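Local coordinates for enoyl-CoA hydratase (Mycobacterium tuberculosis, PDB 5KJP), which probably catalyses the reversible hydration of trans-2-enoyl-CoA thioesters to 3-hydroxyacyl-CoA in fatty acid metabolism, as a member of the crotonase superfamily, at residues Ser44-Ala58 and Arg92-Leu105. Residues are numbered along the deposited sequence; the frame is centred on the assembly and turned at random.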
ATOM      1  N   SER A  44      26.015  16.329   3.813  1.00 18.62           N
ATOM      2  CA  SER A  44      24.720  16.899   3.457  1.00 20.70           C
ATOM      3  C   SER A  44      24.844  17.803   2.229  1.00 19.08           C
ATOM      4  O   SER A  44      24.089  17.662   1.263  1.00 20.15           O
ATOM      5  CB  SER A  44      24.137  17.681   4.638  1.00 21.43           C
ATOM      6  OG  SER A  44      22.852  18.179   4.314  1.00 20.97           O
ATOM      7  N   ARG A  45      25.808  18.722   2.267  1.00 20.17           N
ATOM      8  CA  ARG A  45      26.064  19.611   1.135  1.00 21.55           C
ATOM      9  C   ARG A  45      26.496  18.842  -0.108  1.00 23.58           C
ATOM     10  O   ARG A  45      26.062  19.150  -1.219  1.00 19.86           O
ATOM     11  CB  ARG A  45      27.135  20.646   1.488  1.00 22.86           C
ATOM     12  CG  ARG A  45      27.432  21.623   0.356  1.00 29.03           C
ATOM     13  CD  ARG A  45      26.202  22.457   0.013  1.00 44.07           C
ATOM     14  NE  ARG A  45      26.355  23.213  -1.230  1.00 55.04           N
ATOM     15  CZ  ARG A  45      26.976  24.385  -1.328  1.00 59.97           C
ATOM     16  NH1 ARG A  45      27.509  24.951  -0.253  1.00 59.77           N
ATOM     17  NH2 ARG A  45      27.063  24.994  -2.504  1.00 64.37           N
ATOM     18  N   GLY A  46      27.361  17.850   0.087  1.00 22.29           N
ATOM     19  CA  GLY A  46      27.860  17.037  -1.010  1.00 20.87           C
ATOM     20  C   GLY A  46      26.749  16.298  -1.731  1.00 23.09           C
ATOM     21  O   GLY A  46      26.731  16.228  -2.963  1.00 20.49           O
ATOM     22  N   LEU A  47      25.814  15.748  -0.959  1.00 16.55           N
ATOM     23  CA  LEU A  47      24.654  15.064  -1.523  1.00 18.36           C
ATOM     24  C   LEU A  47      23.770  16.027  -2.312  1.00 16.27           C
ATOM     25  O   LEU A  47      23.300  15.693  -3.401  1.00 15.72           O
ATOM     26  CB  LEU A  47      23.839  14.387  -0.414  1.00 16.29           C
ATOM     27  CG  LEU A  47      24.521  13.186   0.245  1.00 17.17           C
ATOM     28  CD1 LEU A  47      23.707  12.653   1.423  1.00 18.27           C
ATOM     29  CD2 LEU A  47      24.760  12.093  -0.788  1.00 17.03           C
ATOM     30  N   ALA A  48      23.546  17.217  -1.757  1.00 16.68           N
ATOM     31  CA  ALA A  48      22.713  18.216  -2.417  1.00 20.06           C
ATOM     32  C   ALA A  48      23.339  18.648  -3.742  1.00 22.54           C
ATOM     33  O   ALA A  48      22.648  18.763  -4.756  1.00 19.32           O
ATOM     34  CB  ALA A  48      22.500  19.418  -1.509  1.00 23.68           C
ATOM     35  N   ASP A  49      24.650  18.874  -3.725  1.00 19.98           N
ATOM     36  CA  ASP A  49      25.376  19.254  -4.931  1.00 19.17           C
ATOM     37  C   ASP A  49      25.281  18.171  -6.005  1.00 23.13           C
ATOM     38  O   ASP A  49      25.122  18.474  -7.189  1.00 20.07           O
ATOM     39  CB  ASP A  49      26.846  19.531  -4.612  1.00 21.17           C
ATOM     40  CG  ASP A  49      27.053  20.828  -3.836  1.00 35.03           C
ATOM     41  OD1 ASP A  49      26.125  21.669  -3.780  1.00 29.36           O
ATOM     42  OD2 ASP A  49      28.163  21.006  -3.289  1.00 34.31           O
ATOM     43  N   ALA A  50      25.383  16.911  -5.587  1.00 22.87           N
ATOM     44  CA  ALA A  50      25.304  15.782  -6.514  1.00 18.82           C
ATOM     45  C   ALA A  50      23.928  15.696  -7.178  1.00 19.25           C
ATOM     46  O   ALA A  50      23.820  15.440  -8.379  1.00 17.18           O
ATOM     47  CB  ALA A  50      25.628  14.477  -5.788  1.00 15.79           C
HETATM   48  N   MSE A  51      22.873  15.908  -6.395  1.00 19.97           N
HETATM   49  CA  MSE A  51      21.519  15.890  -6.943  1.00 17.90           C
HETATM   50  C   MSE A  51      21.308  17.060  -7.910  1.00 20.31           C
HETATM   51  O   MSE A  51      20.632  16.906  -8.937  1.00 20.07           O
HETATM   52  CB  MSE A  51      20.475  15.916  -5.818  1.00 17.29           C
HETATM   53  CG  MSE A  51      20.511  14.704  -4.886  1.00 16.66           C
HETATM   54 SE   MSE A  51      20.602  12.962  -5.803  0.64 20.96          SE
HETATM   55  CE  MSE A  51      21.238  11.899  -4.285  1.00 19.03           C
ATOM     56  N   ASP A  52      21.889  18.219  -7.591  1.00 19.11           N
ATOM     57  CA  ASP A  52      21.847  19.371  -8.497  1.00 19.82           C
ATOM     58  C   ASP A  52      22.552  19.035  -9.801  1.00 25.37           C
ATOM     59  O   ASP A  52      22.087  19.393 -10.888  1.00 22.20           O
ATOM     60  CB  ASP A  52      22.496  20.617  -7.872  1.00 26.42           C
ATOM     61  CG  ASP A  52      21.704  21.171  -6.702  1.00 36.10           C
ATOM     62  OD1 ASP A  52      20.532  20.776  -6.527  1.00 35.45           O
ATOM     63  OD2 ASP A  52      22.253  22.009  -5.957  1.00 40.74           O
ATOM     64  N   GLN A  53      23.680  18.343  -9.687  1.00 22.93           N
ATOM     65  CA  GLN A  53      24.447  17.953 -10.862  1.00 23.23           C
ATOM     66  C   GLN A  53      23.647  16.996 -11.738  1.00 20.76           C
ATOM     67  O   GLN A  53      23.572  17.171 -12.958  1.00 20.64           O
ATOM     68  CB  GLN A  53      25.765  17.305 -10.453  1.00 25.20           C
ATOM     69  CG  GLN A  53      26.627  16.875 -11.630  1.00 23.57           C
ATOM     70  CD  GLN A  53      27.922  16.219 -11.186  1.00 27.54           C
ATOM     71  OE1 GLN A  53      28.262  16.226 -10.002  1.00 31.05           O
ATOM     72  NE2 GLN A  53      28.648  15.636 -12.134  1.00 25.36           N
ATOM     73  N   LEU A  54      23.065  15.981 -11.103  1.00 17.71           N
ATOM     74  CA  LEU A  54      22.211  15.015 -11.785  1.00 20.40           C
ATOM     75  C   LEU A  54      21.122  15.706 -12.594  1.00 18.11           C
ATOM     76  O   LEU A  54      21.000  15.485 -13.796  1.00 16.42           O
ATOM     77  CB  LEU A  54      21.565  14.055 -10.776  1.00 14.25           C
ATOM     78  CG  LEU A  54      20.426  13.183 -11.325  1.00 13.39           C
ATOM     79  CD1 LEU A  54      20.950  12.174 -12.359  1.00 16.18           C
ATOM     80  CD2 LEU A  54      19.683  12.485 -10.184  1.00 13.01           C
ATOM     81  N   ASP A  55      20.346  16.559 -11.933  1.00 19.97           N
ATOM     82  CA  ASP A  55      19.169  17.136 -12.571  1.00 20.74           C
ATOM     83  C   ASP A  55      19.544  18.212 -13.590  1.00 24.54           C
ATOM     84  O   ASP A  55      18.811  18.442 -14.553  1.00 24.77           O
ATOM     85  CB  ASP A  55      18.213  17.707 -11.518  1.00 20.19           C
ATOM     86  CG  ASP A  55      17.362  16.626 -10.854  1.00 24.47           C
ATOM     87  OD1 ASP A  55      17.319  15.489 -11.378  1.00 18.21           O
ATOM     88  OD2 ASP A  55      16.738  16.911  -9.810  1.00 20.35           O
ATOM     89  N   GLY A  56      20.696  18.845 -13.397  1.00 22.77           N
ATOM     90  CA  GLY A  56      21.107  19.944 -14.255  1.00 23.73           C
ATOM     91  C   GLY A  56      21.868  19.543 -15.507  1.00 28.83           C
ATOM     92  O   GLY A  56      22.001  20.338 -16.437  1.00 25.15           O
ATOM     93  N   ASP A  57      22.372  18.315 -15.540  1.00 23.71           N
ATOM     94  CA  ASP A  57      23.231  17.883 -16.640  1.00 26.86           C
ATOM     95  C   ASP A  57      22.443  17.030 -17.631  1.00 28.78           C
ATOM     96  O   ASP A  57      21.986  15.940 -17.296  1.00 23.56           O
ATOM     97  CB  ASP A  57      24.436  17.110 -16.091  1.00 28.79           C
ATOM     98  CG  ASP A  57      25.471  16.770 -17.157  1.00 31.04           C
ATOM     99  OD1 ASP A  57      25.169  16.828 -18.369  1.00 29.55           O
ATOM    100  OD2 ASP A  57      26.605  16.430 -16.767  1.00 34.62           O
ATOM    101  N   ALA A  58      22.302  17.530 -18.856  1.00 29.44           N
ATOM    102  CA  ALA A  58      21.530  16.844 -19.888  1.00 27.51           C
ATOM    103  C   ALA A  58      22.155  15.505 -20.275  1.00 27.30           C
ATOM    104  O   ALA A  58      21.486  14.646 -20.849  1.00 31.58           O
ATOM    105  CB  ALA A  58      21.388  17.736 -21.117  1.00 28.72           C
ATOM    106  N   ARG A  92      16.122  21.428   1.858  1.00 29.59           N
ATOM    107  CA  ARG A  92      16.713  20.208   1.311  1.00 26.31           C
ATOM    108  C   ARG A  92      16.648  19.040   2.286  1.00 23.44           C
ATOM    109  O   ARG A  92      16.582  17.885   1.870  1.00 24.63           O
ATOM    110  CB  ARG A  92      18.171  20.449   0.914  1.00 31.19           C
ATOM    111  CG  ARG A  92      18.373  21.444  -0.221  1.00 38.41           C
ATOM    112  CD  ARG A  92      19.859  21.641  -0.486  1.00 46.03           C
ATOM    113  NE  ARG A  92      20.135  22.602  -1.555  1.00 45.80           N
ATOM    114  CZ  ARG A  92      20.105  22.313  -2.854  1.00 47.25           C
ATOM    115  NH1 ARG A  92      19.798  21.089  -3.267  1.00 34.55           N
ATOM    116  NH2 ARG A  92      20.381  23.257  -3.747  1.00 45.83           N
ATOM    117  N   GLY A  93      16.691  19.345   3.579  1.00 26.18           N
ATOM    118  CA  GLY A  93      16.671  18.321   4.611  1.00 22.23           C
ATOM    119  C   GLY A  93      18.033  17.682   4.823  1.00 27.30           C
ATOM    120  O   GLY A  93      19.068  18.352   4.775  1.00 26.34           O
ATOM    121  N   LEU A  94      18.031  16.376   5.068  1.00 22.18           N
ATOM    122  CA  LEU A  94      19.264  15.634   5.243  1.00 19.28           C
ATOM    123  C   LEU A  94      19.816  15.304   3.869  1.00 19.86           C
ATOM    124  O   LEU A  94      19.486  14.271   3.286  1.00 21.88           O
ATOM    125  CB  LEU A  94      19.027  14.361   6.064  1.00 22.33           C
ATOM    126  CG  LEU A  94      20.264  13.657   6.627  1.00 27.23           C
ATOM    127  CD1 LEU A  94      20.904  14.500   7.725  1.00 22.68           C
ATOM    128  CD2 LEU A  94      19.919  12.254   7.133  1.00 25.35           C
ATOM    129  N   GLY A  95      20.635  16.201   3.335  1.00 22.59           N
ATOM    130  CA  GLY A  95      21.121  16.054   1.978  1.00 23.92           C
ATOM    131  C   GLY A  95      20.060  16.414   0.954  1.00 28.61           C
ATOM    132  O   GLY A  95      20.158  17.446   0.291  1.00 26.44           O
ATOM    133  N   PHE A  96      19.039  15.568   0.832  1.00 17.42           N
ATOM    134  CA  PHE A  96      18.006  15.757  -0.179  1.00 16.49           C
ATOM    135  C   PHE A  96      16.652  15.171   0.244  1.00 16.61           C
ATOM    136  O   PHE A  96      15.746  15.051  -0.576  1.00 17.97           O
ATOM    137  CB  PHE A  96      18.451  15.125  -1.506  1.00 18.88           C
ATOM    138  CG  PHE A  96      18.684  13.638  -1.420  1.00 19.05           C
ATOM    139  CD1 PHE A  96      19.900  13.134  -0.967  1.00 19.74           C
ATOM    140  CD2 PHE A  96      17.681  12.742  -1.770  1.00 15.24           C
ATOM    141  CE1 PHE A  96      20.110  11.763  -0.872  1.00 19.41           C
ATOM    142  CE2 PHE A  96      17.884  11.372  -1.677  1.00 13.33           C
ATOM    143  CZ  PHE A  96      19.098  10.878  -1.229  1.00 18.34           C
ATOM    144  N   THR A  97      16.512  14.804   1.516  1.00 17.31           N
ATOM    145  CA  THR A  97      15.275  14.172   1.983  1.00 17.66           C
ATOM    146  C   THR A  97      14.030  15.037   1.789  1.00 17.52           C
ATOM    147  O   THR A  97      12.932  14.509   1.633  1.00 19.88           O
ATOM    148  CB  THR A  97      15.354  13.799   3.474  1.00 15.84           C
ATOM    149  OG1 THR A  97      15.807  14.932   4.225  1.00 16.89           O
ATOM    150  CG2 THR A  97      16.302  12.620   3.688  1.00 18.27           C
ATOM    151  N   GLU A  98      14.189  16.358   1.811  1.00 17.48           N
ATOM    152  CA  GLU A  98      13.046  17.243   1.609  1.00 16.70           C
ATOM    153  C   GLU A  98      13.060  17.864   0.217  1.00 25.40           C
ATOM    154  O   GLU A  98      12.295  18.783  -0.079  1.00 27.24           O
ATOM    155  CB  GLU A  98      13.017  18.327   2.684  1.00 20.75           C
ATOM    156  CG  GLU A  98      12.825  17.742   4.070  1.00 21.63           C
ATOM    157  CD  GLU A  98      12.743  18.787   5.155  1.00 32.03           C
ATOM    158  OE1 GLU A  98      12.210  19.885   4.892  1.00 35.59           O
ATOM    159  OE2 GLU A  98      13.209  18.500   6.278  1.00 35.54           O
ATOM    160  N   ARG A  99      13.934  17.344  -0.638  1.00 18.29           N
ATOM    161  CA  ARG A  99      14.032  17.821  -2.011  1.00 22.73           C
ATOM    162  C   ARG A  99      14.561  16.705  -2.914  1.00 22.13           C
ATOM    163  O   ARG A  99      15.679  16.792  -3.426  1.00 21.69           O
ATOM    164  CB  ARG A  99      14.940  19.055  -2.081  1.00 22.59           C
ATOM    165  CG  ARG A  99      15.005  19.733  -3.444  1.00 29.56           C
ATOM    166  CD  ARG A  99      16.145  20.737  -3.502  1.00 38.44           C
ATOM    167  NE  ARG A  99      16.387  21.203  -4.865  1.00 52.48           N
ATOM    168  CZ  ARG A  99      15.628  22.092  -5.502  1.00 69.18           C
ATOM    169  NH1 ARG A  99      14.569  22.623  -4.903  1.00 71.10           N
ATOM    170  NH2 ARG A  99      15.932  22.452  -6.742  1.00 71.40           N
ATOM    171  N   PRO A 100      13.760  15.643  -3.106  1.00 20.97           N
ATOM    172  CA  PRO A 100      14.206  14.515  -3.934  1.00 20.40           C
ATOM    173  C   PRO A 100      14.457  14.962  -5.374  1.00 16.61           C
ATOM    174  O   PRO A 100      13.786  15.878  -5.851  1.00 19.49           O
ATOM    175  CB  PRO A 100      13.032  13.524  -3.857  1.00 24.67           C
ATOM    176  CG  PRO A 100      12.173  13.998  -2.729  1.00 26.30           C
ATOM    177  CD  PRO A 100      12.375  15.468  -2.633  1.00 25.15           C
ATOM    178  N   PRO A 101      15.419  14.329  -6.059  1.00 16.19           N
ATOM    179  CA  PRO A 101      15.738  14.738  -7.431  1.00 18.95           C
ATOM    180  C   PRO A 101      14.587  14.484  -8.399  1.00 20.74           C
ATOM    181  O   PRO A 101      13.682  13.694  -8.110  1.00 15.46           O
ATOM    182  CB  PRO A 101      16.943  13.859  -7.790  1.00 16.35           C
ATOM    183  CG  PRO A 101      16.767  12.640  -6.940  1.00 15.79           C
ATOM    184  CD  PRO A 101      16.183  13.140  -5.643  1.00 16.99           C
ATOM    185  N   THR A 102      14.634  15.159  -9.540  1.00 18.46           N
ATOM    186  CA  THR A 102      13.679  14.944 -10.619  1.00 23.63           C
ATOM    187  C   THR A 102      13.962  13.637 -11.359  1.00 19.45           C
ATOM    188  O   THR A 102      13.056  12.849 -11.626  1.00 19.05           O
ATOM    189  CB  THR A 102      13.715  16.118 -11.595  1.00 21.99           C
ATOM    190  OG1 THR A 102      13.331  17.309 -10.895  1.00 26.00           O
ATOM    191  CG2 THR A 102      12.776  15.883 -12.780  1.00 23.40           C
ATOM    192  N   LYS A 103      15.231  13.412 -11.676  1.00 15.23           N
ATOM    193  CA  LYS A 103      15.637  12.196 -12.372  1.00 15.05           C
ATOM    194  C   LYS A 103      15.662  11.009 -11.400  1.00 14.70           C
ATOM    195  O   LYS A 103      15.707  11.208 -10.190  1.00 13.67           O
ATOM    196  CB  LYS A 103      16.999  12.413 -13.034  1.00 14.80           C
ATOM    197  CG  LYS A 103      16.939  13.425 -14.174  1.00 16.87           C
ATOM    198  CD  LYS A 103      18.319  13.716 -14.763  1.00 16.30           C
ATOM    199  CE  LYS A 103      18.238  14.828 -15.797  1.00 19.88           C
ATOM    200  NZ  LYS A 103      19.588  15.317 -16.196  1.00 19.95           N
ATOM    201  N   PRO A 104      15.613   9.769 -11.923  1.00 14.45           N
ATOM    202  CA  PRO A 104      15.580   8.609 -11.021  1.00 15.74           C
ATOM    203  C   PRO A 104      16.848   8.454 -10.179  1.00 12.68           C
ATOM    204  O   PRO A 104      17.969   8.716 -10.628  1.00 12.05           O
ATOM    205  CB  PRO A 104      15.417   7.416 -11.978  1.00 13.52           C
ATOM    206  CG  PRO A 104      14.846   7.999 -13.224  1.00 17.12           C
ATOM    207  CD  PRO A 104      15.444   9.372 -13.333  1.00 15.00           C
ATOM    208  N   LEU A 105      16.637   8.044  -8.935  1.00 11.22           N
ATOM    209  CA  LEU A 105      17.712   7.799  -7.996  1.00 10.92           C
ATOM    210  C   LEU A 105      17.572   6.404  -7.411  1.00 13.29           C
ATOM    211  O   LEU A 105      16.514   6.033  -6.896  1.00 12.35           O
ATOM    212  CB  LEU A 105      17.699   8.846  -6.881  1.00 11.58           C
ATOM    213  CG  LEU A 105      18.698   8.644  -5.743  1.00 10.94           C
ATOM    214  CD1 LEU A 105      20.148   8.726  -6.241  1.00 13.61           C
ATOM    215  CD2 LEU A 105      18.426   9.664  -4.643  1.00 12.40           C
TER
HETATM  216  O   HOH W   1      21.724  19.664   2.173  1.00 27.27           O
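In the crotonase fold, helix 41-56 packs against the core sheet, and here its flank is lined by the loop that leads into strand 105-109; Asp-55, near the C-terminal end of the helix, grips that loop through two successive backbone amides. Its OD2 accepts Thr-102 N at 2.8 Å and its OD1 accepts Lys-103 N at 3.0 Å, both on the syn side and both nearly straight, so the carboxylate is held at each oxygen and its rotation is fixed. Lys-103 then runs extended past Leu-54 in the opposite direction, its methylenes against the leucine branches, and brings NZ to Leu-54 O at 2.8 Å, in the carbonyl plane; a second bond from NZ goes to Leu-60 O. Midway, the contact turns apolar. Selenomethionine Met-51, bent at chi2 (-47°), lays CE over one face of the Phe-96 ring, 3.8 Å from its centroid, in a CH-pi contact, while its SE rests 4.0 Å from Pro-101 CG. The same methyl reaches Leu-105 CD2. On the outer side, Ala-48 CB packs against Arg-92 CD at 3.6 Å, and the guanidinium meets Asp-52 in a salt bridge, NH2 to OD2 at 3.2 Å, with two weak hydrogen bonds, NH1 to OD1 and NH2 to OD2, the planes 58° apart. Toward the N-terminal end of the helix, Gly-95 N donates to Ser-44 OG at 3.1 Å, and this hydroxyl is also bonded to Val-87 O and to a water. The apolar layer continues inward: Leu-47 and Phe-96 meet Leu-65 of strand 62-67 and Leu-120 of helix 116-123, and Met-51 touches Ile-28 of strand 25-30.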